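Local coordinates for hydrolase, isochorismatase family (Pseudomonas putida KT2440, PDB 4H17), which probably acts as a hydrolase of the isochorismatase family on a Rossmann-like alpha/beta fold, its substrate not established, at residues S133-R142 / H176-F187; A19-D30 / L121-F131. All coordinates share one frame; numbering follows the deposited sequence. Where two conformers were deposited one is given.

Interaction 1. Residues S133-R142 / H176-F187; sequences SHSSVSTTVR and HQCEMAVMADNF. With SO4 (sulfate ion), chain C.
The polar bonds gather on E179, whose side chain fits as a knob among S133, H134, S138 and R142. Its OE2 is gripped twice: S138 OG donates from the anti side at 2.8 Å, and R142 NH2 reaches it from the syn side at 3.1 Å, completing a salt bridge. S138 OG also accepts from R142 NE at 2.9 Å; S138 OG and E179 OE2 both lie in the guanidinium plane, which holds it from turning. Serine suits this place because one small hydroxyl can donate and accept at once. At the first turn of helix 133-146, S133 OG and H176 ND1 share a hydrogen bond of 2.9 Å, while H176 NE2 is held by E155 O. S135 OG, S136 N and S136 OG bind a sulfate away from helix 176-186.

With R142 CG anti to its carbonyl carbon (chi1 -66°), the extended stem passes over one face of F187, giving a CH-pi contact from CG and a cation-pi contact with CZ 4.5 Å from the ring centroid. With a leucine in place of R142, the buried E179 carboxylate would probably lose its counter-charge, and T139 of the second subunit its bond from NH1.

Among apolar groups, V141 CG1 meets SE of selenomethionine M183 at 3.7 Å.

The helix axes run nearly parallel (10°), and V137 and M183 both rest on L153 of strand 150-159, as neighbouring helices do on one face of a Rossmann-like parallel sheet.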
loop_
_atom_site.group_PDB
_atom_site.type_symbol
_atom_site.label_atom_id
_atom_site.label_comp_id
_atom_site.label_asym_id
_atom_site.label_seq_id
_atom_site.Cartn_x
_atom_site.Cartn_y
_atom_site.Cartn_z
ATOM N N SER A 133 2.738 -10.221 0.787
ATOM C CA SER A 133 1.615 -9.619 0.080
ATOM C C SER A 133 1.379 -8.185 0.545
ATOM O O SER A 133 1.069 -7.325 -0.288
ATOM C CB SER A 133 0.336 -10.455 0.222
ATOM O OG SER A 133 -0.019 -10.661 1.539
ATOM N N HIS A 134 1.490 -7.917 1.842
ATOM C CA HIS A 134 1.111 -6.599 2.412
ATOM C C HIS A 134 2.215 -5.543 2.272
ATOM O O HIS A 134 1.986 -4.366 2.536
ATOM C CB HIS A 134 0.692 -6.697 3.879
ATOM C CG HIS A 134 1.805 -7.077 4.785
ATOM N ND1 HIS A 134 2.307 -8.354 4.842
ATOM C CD2 HIS A 134 2.570 -6.339 5.621
ATOM C CE1 HIS A 134 3.331 -8.393 5.669
ATOM N NE2 HIS A 134 3.484 -7.194 6.190
ATOM N N SER A 135 3.432 -5.978 1.945
ATOM C CA SER A 135 4.612 -5.111 2.025
ATOM C C SER A 135 5.217 -4.876 0.631
ATOM O O SER A 135 4.741 -4.015 -0.084
ATOM C CB SER A 135 5.610 -5.641 3.068
ATOM O OG SER A 135 6.771 -4.846 3.105
ATOM N N SER A 136 6.155 -5.715 0.161
ATOM C CA SER A 136 6.740 -5.467 -1.177
ATOM C C SER A 136 5.738 -5.627 -2.348
ATOM O O SER A 136 5.800 -4.887 -3.320
ATOM C CB SER A 136 7.990 -6.331 -1.487
ATOM O OG SER A 136 9.129 -5.876 -0.772
ATOM N N VAL A 137 4.790 -6.545 -2.220
ATOM C CA VAL A 137 3.855 -6.811 -3.315
ATOM C C VAL A 137 2.876 -5.629 -3.429
ATOM O O VAL A 137 2.802 -4.982 -4.470
ATOM C CB VAL A 137 3.108 -8.138 -3.114
ATOM C CG1 VAL A 137 2.068 -8.326 -4.181
ATOM C CG2 VAL A 137 4.060 -9.335 -3.159
ATOM N N SER A 138 2.196 -5.349 -2.311
ATOM C CA SER A 138 1.264 -4.222 -2.245
ATOM C C SER A 138 1.928 -2.931 -2.697
ATOM O O SER A 138 1.367 -2.179 -3.549
ATOM C CB SER A 138 0.711 -4.066 -0.822
ATOM O OG SER A 138 -0.206 -2.983 -0.823
ATOM N N THR A 139 3.139 -2.672 -2.212
ATOM C CA THR A 139 3.818 -1.418 -2.535
ATOM C C THR A 139 4.160 -1.350 -4.019
ATOM O O THR A 139 3.921 -0.328 -4.671
ATOM C CB THR A 139 5.059 -1.229 -1.711
ATOM O OG1 THR A 139 4.736 -1.348 -0.339
ATOM C CG2 THR A 139 5.691 0.120 -2.003
ATOM N N THR A 140 4.673 -2.458 -4.570
ATOM C CA THR A 140 5.083 -2.478 -5.971
ATOM C C THR A 140 3.881 -2.351 -6.926
ATOM O O THR A 140 3.947 -1.608 -7.876
ATOM C CB THR A 140 5.972 -3.712 -6.249
ATOM O OG1 THR A 140 7.161 -3.593 -5.446
ATOM C CG2 THR A 140 6.312 -3.774 -7.711
ATOM N N VAL A 141 2.782 -2.999 -6.567
ATOM C CA VAL A 141 1.572 -2.952 -7.373
ATOM C C VAL A 141 1.057 -1.531 -7.341
ATOM O O VAL A 141 0.643 -0.988 -8.356
ATOM C CB VAL A 141 0.536 -3.951 -6.843
ATOM C CG1 VAL A 141 -0.852 -3.738 -7.446
ATOM C CG2 VAL A 141 1.003 -5.375 -7.155
ATOM N N ARG A 142 1.049 -0.928 -6.164
ATOM C CA ARG A 142 0.582 0.468 -6.075
ATOM C C ARG A 142 1.436 1.399 -6.945
ATOM O O ARG A 142 0.891 2.220 -7.688
ATOM C CB ARG A 142 0.584 0.955 -4.627
ATOM C CG ARG A 142 -0.428 0.222 -3.708
ATOM C CD ARG A 142 -0.189 0.494 -2.240
ATOM N NE ARG A 142 -1.062 -0.282 -1.343
ATOM C CZ ARG A 142 -2.214 0.162 -0.841
ATOM N NH1 ARG A 142 -2.645 1.382 -1.096
ATOM N NH2 ARG A 142 -2.934 -0.624 -0.029
ATOM N N HIS A 176 -3.972 -11.345 4.600
ATOM C CA HIS A 176 -3.905 -11.588 3.178
ATOM C C HIS A 176 -5.266 -11.293 2.471
ATOM O O HIS A 176 -5.303 -10.634 1.453
ATOM C CB HIS A 176 -3.404 -12.994 2.931
ATOM C CG HIS A 176 -3.031 -13.255 1.507
ATOM N ND1 HIS A 176 -1.949 -12.662 0.907
ATOM C CD2 HIS A 176 -3.596 -14.047 0.564
ATOM C CE1 HIS A 176 -1.846 -13.082 -0.338
ATOM N NE2 HIS A 176 -2.828 -13.935 -0.567
ATOM N N GLN A 177 -6.357 -11.745 3.057
ATOM C CA GLN A 177 -7.697 -11.509 2.507
ATOM C C GLN A 177 -8.002 -10.027 2.484
ATOM O O GLN A 177 -8.508 -9.529 1.505
ATOM C CB GLN A 177 -8.781 -12.240 3.299
ATOM N N CYS A 178 -7.679 -9.324 3.570
ATOM C CA CYS A 178 -7.908 -7.892 3.577
ATOM C C CYS A 178 -7.084 -7.209 2.494
ATOM O O CYS A 178 -7.591 -6.361 1.747
ATOM C CB CYS A 178 -7.648 -7.315 4.977
ATOM S SG CYS A 178 -8.890 -7.806 6.235
ATOM N N GLU A 179 -5.811 -7.568 2.345
ATOM C CA GLU A 179 -5.005 -6.921 1.324
ATOM C C GLU A 179 -5.458 -7.261 -0.084
ATOM O O GLU A 179 -5.387 -6.403 -0.940
ATOM C CB GLU A 179 -3.520 -7.115 1.501
ATOM C CG GLU A 179 -2.709 -5.940 0.841
ATOM C CD GLU A 179 -2.804 -4.548 1.517
ATOM O OE1 GLU A 179 -3.390 -4.415 2.622
ATOM O OE2 GLU A 179 -2.289 -3.534 0.939
HETATM N N MSE A 180 -6.009 -8.461 -0.291
HETATM C CA MSE A 180 -6.529 -8.849 -1.599
HETATM C C MSE A 180 -7.767 -8.019 -1.887
HETATM O O MSE A 180 -7.925 -7.536 -3.008
HETATM C CB MSE A 180 -6.835 -10.346 -1.784
HETATM C CG MSE A 180 -5.645 -11.334 -1.795
HETATM SE SE MSE A 180 -4.185 -10.751 -2.943
HETATM C CE MSE A 180 -3.050 -9.923 -1.610
ATOM N N ALA A 181 -8.604 -7.783 -0.886
ATOM C CA ALA A 181 -9.789 -6.934 -1.047
ATOM C C ALA A 181 -9.386 -5.485 -1.390
ATOM O O ALA A 181 -10.000 -4.839 -2.259
ATOM C CB ALA A 181 -10.676 -6.989 0.196
ATOM N N VAL A 182 -8.372 -4.995 -0.684
ATOM C CA VAL A 182 -7.805 -3.639 -0.876
ATOM C C VAL A 182 -7.233 -3.477 -2.297
ATOM O O VAL A 182 -7.530 -2.514 -3.004
ATOM C CB VAL A 182 -6.742 -3.356 0.217
ATOM C CG1 VAL A 182 -5.792 -2.223 -0.157
ATOM C CG2 VAL A 182 -7.422 -3.124 1.561
HETATM N N MSE A 183 -6.429 -4.451 -2.722
HETATM C CA MSE A 183 -5.914 -4.488 -4.092
HETATM C C MSE A 183 -7.028 -4.493 -5.122
HETATM O O MSE A 183 -6.998 -3.710 -6.052
HETATM C CB MSE A 183 -5.023 -5.737 -4.255
HETATM C CG MSE A 183 -3.752 -5.638 -3.391
HETATM SE SE MSE A 183 -2.469 -4.419 -4.148
HETATM C CE MSE A 183 -2.670 -2.977 -2.893
ATOM N N ALA A 184 -8.028 -5.367 -4.950
ATOM C CA ALA A 184 -9.129 -5.488 -5.897
ATOM C C ALA A 184 -9.964 -4.205 -5.966
ATOM O O ALA A 184 -10.614 -3.931 -6.983
ATOM C CB ALA A 184 -10.014 -6.665 -5.528
ATOM N N ASP A 185 -9.985 -3.437 -4.903
ATOM C CA ASP A 185 -10.784 -2.207 -4.887
ATOM C C ASP A 185 -10.253 -1.174 -5.888
ATOM O O ASP A 185 -11.050 -0.467 -6.515
ATOM C CB ASP A 185 -10.788 -1.623 -3.465
ATOM C CG ASP A 185 -11.699 -0.425 -3.315
ATOM O OD1 ASP A 185 -12.802 -0.482 -3.889
ATOM O OD2 ASP A 185 -11.310 0.490 -2.527
ATOM N N ASN A 186 -8.935 -1.028 -5.986
ATOM C CA ASN A 186 -8.361 0.133 -6.661
ATOM C C ASN A 186 -6.913 -0.013 -7.210
ATOM O O ASN A 186 -6.326 0.983 -7.660
ATOM C CB ASN A 186 -8.378 1.297 -5.666
ATOM C CG ASN A 186 -8.426 2.659 -6.333
ATOM O OD1 ASN A 186 -8.974 2.815 -7.413
ATOM N ND2 ASN A 186 -7.877 3.652 -5.652
ATOM N N PHE A 187 -6.327 -1.211 -7.123
ATOM C CA PHE A 187 -4.922 -1.343 -7.502
ATOM C C PHE A 187 -4.607 -2.498 -8.445
ATOM O O PHE A 187 -3.603 -2.429 -9.162
ATOM C CB PHE A 187 -4.068 -1.384 -6.267
ATOM C CG PHE A 187 -4.196 -0.147 -5.422
ATOM C CD1 PHE A 187 -3.523 0.994 -5.782
ATOM C CD2 PHE A 187 -5.039 -0.123 -4.331
ATOM C CE1 PHE A 187 -3.664 2.149 -5.036
ATOM C CE2 PHE A 187 -5.176 1.031 -3.566
ATOM C CZ PHE A 187 -4.479 2.162 -3.941
HETATM S S SO4 C . 8.811 -7.723 2.203
HETATM O O1 SO4 C . 9.792 -7.445 1.132
HETATM O O2 SO4 C . 7.470 -7.784 1.679
HETATM O O3 SO4 C . 8.867 -6.586 3.153
HETATM O O4 SO4 C . 9.163 -8.912 2.999
#

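Interaction 2. Residues A19-D30 / L121-F131; sequences AKLSHASLIIID and LGHLDLIVCGF
S25, I27 and I29 alternate with I127, C129 and F131 in a regular parallel pairing, the central junction of the Rossmann-like sheet, with strand axes 12° apart. Six backbone bonds join the strands, from S25 N to D125 O at one end to F131 N to I29 O at the other; I27 N to I127 O, at 2.8 Å, is the shortest.

The tightly packed part is almost wholly aliphatic, as suits a sheet covered by helices. On one face I127 is wedged among small and branched neighbours: its CD1 lies 3.6 Å from A24 CB and also meets L21 CD1, while its CG2 faces L26 CD1. C129 SG, turned between its backbone N and carbonyl carbon (chi1 62°), is brought by this rotation against I28 CG1 at 3.8 Å. I29 CD1 touches V128 CG1 at 3.7 Å. G130 has to be glycine: at its backbone angles a CB would clash with I29 O.

Toward the start of the strands the contact loosens and water enters. D125 OD2 accepts from two waters, one of which also accepts from K20 N and the other of which donates to H23 O; D125 OD1 pairs with R150. A third water joins S25 to the loop before strand 125-131, accepting from S25 OG at 3.0 Å and donating to H123 O at 2.7 Å.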
loop_
_atom_site.group_PDB
_atom_site.type_symbol
_atom_site.label_atom_id
_atom_site.label_comp_id
_atom_site.label_asym_id
_atom_site.label_seq_id
_atom_site.Cartn_x
_atom_site.Cartn_y
_atom_site.Cartn_z
ATOM N N ALA A 19 -5.282 -9.840 -16.806
ATOM C CA ALA A 19 -4.235 -10.025 -17.814
ATOM C C ALA A 19 -4.391 -11.380 -18.450
ATOM O O ALA A 19 -4.813 -12.338 -17.794
ATOM C CB ALA A 19 -2.858 -9.956 -17.174
ATOM N N LYS A 20 -4.029 -11.465 -19.720
ATOM C CA LYS A 20 -3.846 -12.759 -20.374
ATOM C C LYS A 20 -2.343 -12.952 -20.357
ATOM O O LYS A 20 -1.606 -12.051 -20.760
ATOM C CB LYS A 20 -4.368 -12.745 -21.819
ATOM C CG LYS A 20 -5.881 -12.661 -22.001
ATOM C CD LYS A 20 -6.599 -13.911 -21.518
ATOM C CE LYS A 20 -7.677 -14.341 -22.494
ATOM N NZ LYS A 20 -8.668 -13.246 -22.667
ATOM N N LEU A 21 -1.889 -14.116 -19.899
ATOM C CA LEU A 21 -0.452 -14.428 -19.856
ATOM C C LEU A 21 0.220 -14.140 -21.215
ATOM O O LEU A 21 1.335 -13.636 -21.275
ATOM C CB LEU A 21 -0.226 -15.875 -19.426
ATOM C CG LEU A 21 1.227 -16.314 -19.302
ATOM C CD1 LEU A 21 2.001 -15.356 -18.384
ATOM C CD2 LEU A 21 1.304 -17.750 -18.800
ATOM N N SER A 22 -0.496 -14.429 -22.304
ATOM C CA SER A 22 -0.001 -14.266 -23.656
ATOM C C SER A 22 0.325 -12.831 -24.027
ATOM O O SER A 22 1.093 -12.606 -24.979
ATOM C CB SER A 22 -1.010 -14.839 -24.655
ATOM O OG SER A 22 -2.255 -14.167 -24.618
ATOM N N HIS A 23 -0.220 -11.862 -23.298
ATOM C CA HIS A 23 0.084 -10.451 -23.549
ATOM C C HIS A 23 0.742 -9.766 -22.354
ATOM O O HIS A 23 0.827 -8.535 -22.304
ATOM C CB HIS A 23 -1.197 -9.717 -23.914
ATOM C CG HIS A 23 -1.961 -10.350 -25.026
ATOM N ND1 HIS A 23 -1.389 -10.661 -26.240
ATOM C CD2 HIS A 23 -3.255 -10.742 -25.106
ATOM C CE1 HIS A 23 -2.300 -11.216 -27.023
ATOM N NE2 HIS A 23 -3.442 -11.269 -26.361
ATOM N N ALA A 24 1.282 -10.552 -21.434
ATOM C CA ALA A 24 1.757 -9.992 -20.166
ATOM C C ALA A 24 3.243 -10.192 -19.934
ATOM O O ALA A 24 3.856 -11.001 -20.583
ATOM C CB ALA A 24 0.974 -10.603 -19.012
ATOM N N SER A 25 3.769 -9.411 -18.995
ATOM C CA SER A 25 5.090 -9.655 -18.372
ATOM C C SER A 25 4.824 -10.240 -16.973
ATOM O O SER A 25 3.942 -9.756 -16.248
ATOM C CB SER A 25 5.888 -8.387 -18.208
ATOM O OG SER A 25 6.220 -7.707 -19.436
ATOM N N LEU A 26 5.578 -11.276 -16.585
ATOM C CA LEU A 26 5.403 -11.947 -15.279
ATOM C C LEU A 26 6.488 -11.444 -14.325
ATOM O O LEU A 26 7.668 -11.397 -14.686
ATOM C CB LEU A 26 5.545 -13.453 -15.387
ATOM C CG LEU A 26 5.527 -14.275 -14.085
ATOM C CD1 LEU A 26 4.203 -14.172 -13.339
ATOM C CD2 LEU A 26 5.840 -15.720 -14.397
ATOM N N ILE A 27 6.076 -10.999 -13.154
ATOM C CA ILE A 27 6.974 -10.492 -12.102
ATOM C C ILE A 27 6.827 -11.326 -10.837
ATOM O O ILE A 27 5.732 -11.430 -10.280
ATOM C CB ILE A 27 6.716 -9.006 -11.758
ATOM C CG1 ILE A 27 6.730 -8.117 -13.029
ATOM C CG2 ILE A 27 7.738 -8.520 -10.711
ATOM C CD1 ILE A 27 6.313 -6.678 -12.829
ATOM N N ILE A 28 7.945 -11.935 -10.401
ATOM C CA ILE A 28 7.961 -12.757 -9.197
ATOM C C ILE A 28 8.760 -11.995 -8.144
ATOM O O ILE A 28 9.968 -11.789 -8.286
ATOM C CB ILE A 28 8.626 -14.122 -9.435
ATOM C CG1 ILE A 28 7.939 -14.830 -10.599
ATOM C CG2 ILE A 28 8.556 -14.980 -8.160
ATOM C CD1 ILE A 28 8.589 -16.121 -11.012
ATOM N N ILE A 29 8.080 -11.598 -7.083
ATOM C CA ILE A 29 8.678 -10.741 -6.040
ATOM C C ILE A 29 9.145 -11.560 -4.846
ATOM O O ILE A 29 8.347 -12.216 -4.130
ATOM C CB ILE A 29 7.677 -9.665 -5.613
ATOM C CG1 ILE A 29 7.357 -8.743 -6.790
ATOM C CG2 ILE A 29 8.205 -8.858 -4.449
ATOM C CD1 ILE A 29 6.272 -7.704 -6.559
ATOM N N ASP A 30 10.467 -11.575 -4.635
ATOM C CA ASP A 30 11.063 -11.992 -3.384
ATOM C C ASP A 30 10.885 -13.476 -3.078
ATOM O O ASP A 30 10.591 -13.824 -1.947
ATOM C CB ASP A 30 10.562 -11.137 -2.204
ATOM C CG ASP A 30 10.877 -9.639 -2.365
ATOM O OD1 ASP A 30 11.829 -9.262 -3.106
ATOM O OD2 ASP A 30 10.174 -8.859 -1.675
ATOM N N LEU A 121 10.053 -3.840 -22.516
ATOM C CA LEU A 121 9.323 -5.062 -22.789
ATOM C C LEU A 121 7.985 -4.777 -23.496
ATOM O O LEU A 121 7.460 -5.614 -24.227
ATOM C CB LEU A 121 9.064 -5.818 -21.517
ATOM C CG LEU A 121 10.155 -6.790 -21.045
ATOM C CD1 LEU A 121 11.549 -6.255 -21.311
ATOM C CD2 LEU A 121 10.025 -7.208 -19.598
ATOM N N GLY A 122 7.463 -3.571 -23.321
ATOM C CA GLY A 122 6.341 -3.153 -24.117
ATOM C C GLY A 122 4.958 -3.544 -23.659
ATOM O O GLY A 122 4.015 -3.201 -24.349
ATOM N N HIS A 123 4.821 -4.246 -22.534
ATOM C CA HIS A 123 3.478 -4.669 -22.042
ATOM C C HIS A 123 2.969 -3.846 -20.891
ATOM O O HIS A 123 3.635 -3.708 -19.866
ATOM C CB HIS A 123 3.491 -6.151 -21.652
ATOM C CG HIS A 123 3.962 -7.027 -22.753
ATOM N ND1 HIS A 123 3.245 -7.197 -23.917
ATOM C CD2 HIS A 123 5.082 -7.771 -22.882
ATOM C CE1 HIS A 123 3.912 -7.999 -24.725
ATOM N NE2 HIS A 123 5.033 -8.358 -24.121
ATOM N N LEU A 124 1.763 -3.307 -21.055
ATOM C CA LEU A 124 1.081 -2.621 -19.967
ATOM C C LEU A 124 0.523 -3.590 -18.928
ATOM O O LEU A 124 0.384 -3.192 -17.780
ATOM C CB LEU A 124 -0.037 -1.724 -20.509
ATOM C CG LEU A 124 0.450 -0.446 -21.207
ATOM C CD1 LEU A 124 -0.743 0.333 -21.764
ATOM C CD2 LEU A 124 1.260 0.449 -20.272
ATOM N N ASP A 125 0.261 -4.847 -19.322
ATOM C CA ASP A 125 -0.241 -5.889 -18.417
ATOM C C ASP A 125 0.858 -6.677 -17.690
ATOM O O ASP A 125 1.702 -7.354 -18.276
ATOM C CB ASP A 125 -1.148 -6.909 -19.126
ATOM C CG ASP A 125 -2.519 -6.349 -19.521
ATOM O OD1 ASP A 125 -3.312 -6.019 -18.620
ATOM O OD2 ASP A 125 -2.892 -6.373 -20.700
ATOM N N LEU A 126 0.779 -6.598 -16.372
ATOM C CA LEU A 126 1.706 -7.253 -15.467
ATOM C C LEU A 126 0.972 -8.268 -14.624
ATOM O O LEU A 126 -0.052 -7.976 -14.034
ATOM C CB LEU A 126 2.379 -6.244 -14.534
ATOM C CG LEU A 126 2.984 -4.970 -15.134
ATOM C CD1 LEU A 126 3.526 -4.083 -14.025
ATOM C CD2 LEU A 126 4.016 -5.272 -16.210
ATOM N N ILE A 127 1.519 -9.476 -14.580
ATOM C CA ILE A 127 1.070 -10.512 -13.674
ATOM C C ILE A 127 2.104 -10.532 -12.541
ATOM O O ILE A 127 3.316 -10.687 -12.801
ATOM C CB ILE A 127 0.935 -11.885 -14.359
ATOM C CG1 ILE A 127 -0.142 -11.803 -15.454
ATOM C CG2 ILE A 127 0.600 -12.958 -13.333
ATOM C CD1 ILE A 127 -0.106 -12.920 -16.458
ATOM N N VAL A 128 1.610 -10.334 -11.322
ATOM C CA VAL A 128 2.420 -10.191 -10.136
ATOM C C VAL A 128 2.167 -11.244 -9.076
ATOM O O VAL A 128 1.019 -11.552 -8.748
ATOM C CB VAL A 128 2.199 -8.797 -9.515
ATOM C CG1 VAL A 128 3.080 -8.577 -8.309
ATOM C CG2 VAL A 128 2.415 -7.667 -10.502
ATOM N N CYS A 129 3.249 -11.808 -8.547
ATOM C CA CYS A 129 3.123 -12.749 -7.465
ATOM C C CYS A 129 4.311 -12.538 -6.523
ATOM O O CYS A 129 5.211 -11.765 -6.856
ATOM C CB CYS A 129 3.076 -14.176 -8.014
ATOM S SG CYS A 129 4.557 -14.687 -8.914
ATOM N N GLY A 130 4.278 -13.237 -5.397
ATOM C CA GLY A 130 5.388 -13.253 -4.430
ATOM C C GLY A 130 5.050 -12.696 -3.064
ATOM O O GLY A 130 3.899 -12.756 -2.603
ATOM N N PHE A 131 6.055 -12.134 -2.412
ATOM C CA PHE A 131 6.115 -11.996 -0.987
ATOM C C PHE A 131 6.750 -10.705 -0.551
ATOM O O PHE A 131 7.662 -10.192 -1.237
ATOM C CB PHE A 131 6.953 -13.158 -0.396
ATOM C CG PHE A 131 6.588 -14.462 -0.998
ATOM C CD1 PHE A 131 5.386 -15.075 -0.666
ATOM C CD2 PHE A 131 7.440 -15.083 -1.858
ATOM C CE1 PHE A 131 4.997 -16.239 -1.298
ATOM C CE2 PHE A 131 7.090 -16.293 -2.471
ATOM C CZ PHE A 131 5.867 -16.893 -2.164
HETATM O O HOH W 1 -3.882 -8.983 -21.315
HETATM O O HOH W 2 -0.054 -5.942 -22.174
HETATM O O HOH W 3 6.161 -4.754 -19.869
#

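In the fold
Strand 125-131 runs almost directly into helix 133-146, so interaction 2 leads into interaction 1, their centres 15 Å apart. They touch where V137 CG2 lies 3.5 Å from G130 O. Here the C-terminal ends of the parallel strands meet the N-terminus of helix 133-146, the usual place for a site in this fold. S136 OG lies 3.3 Å from D30 OD2, a weak contact, and bonds to K103 NZ; D30, K103 and S136 probably fall where cysteine hydrolases of this superfamily carry their aspartate, lysine and cysteine. The sulfate, probably from the crystallisation liquor, may mark this pocket: S136 OG donates to its O1 at 2.6 Å, and Y35, H71 and M132 N bind it too.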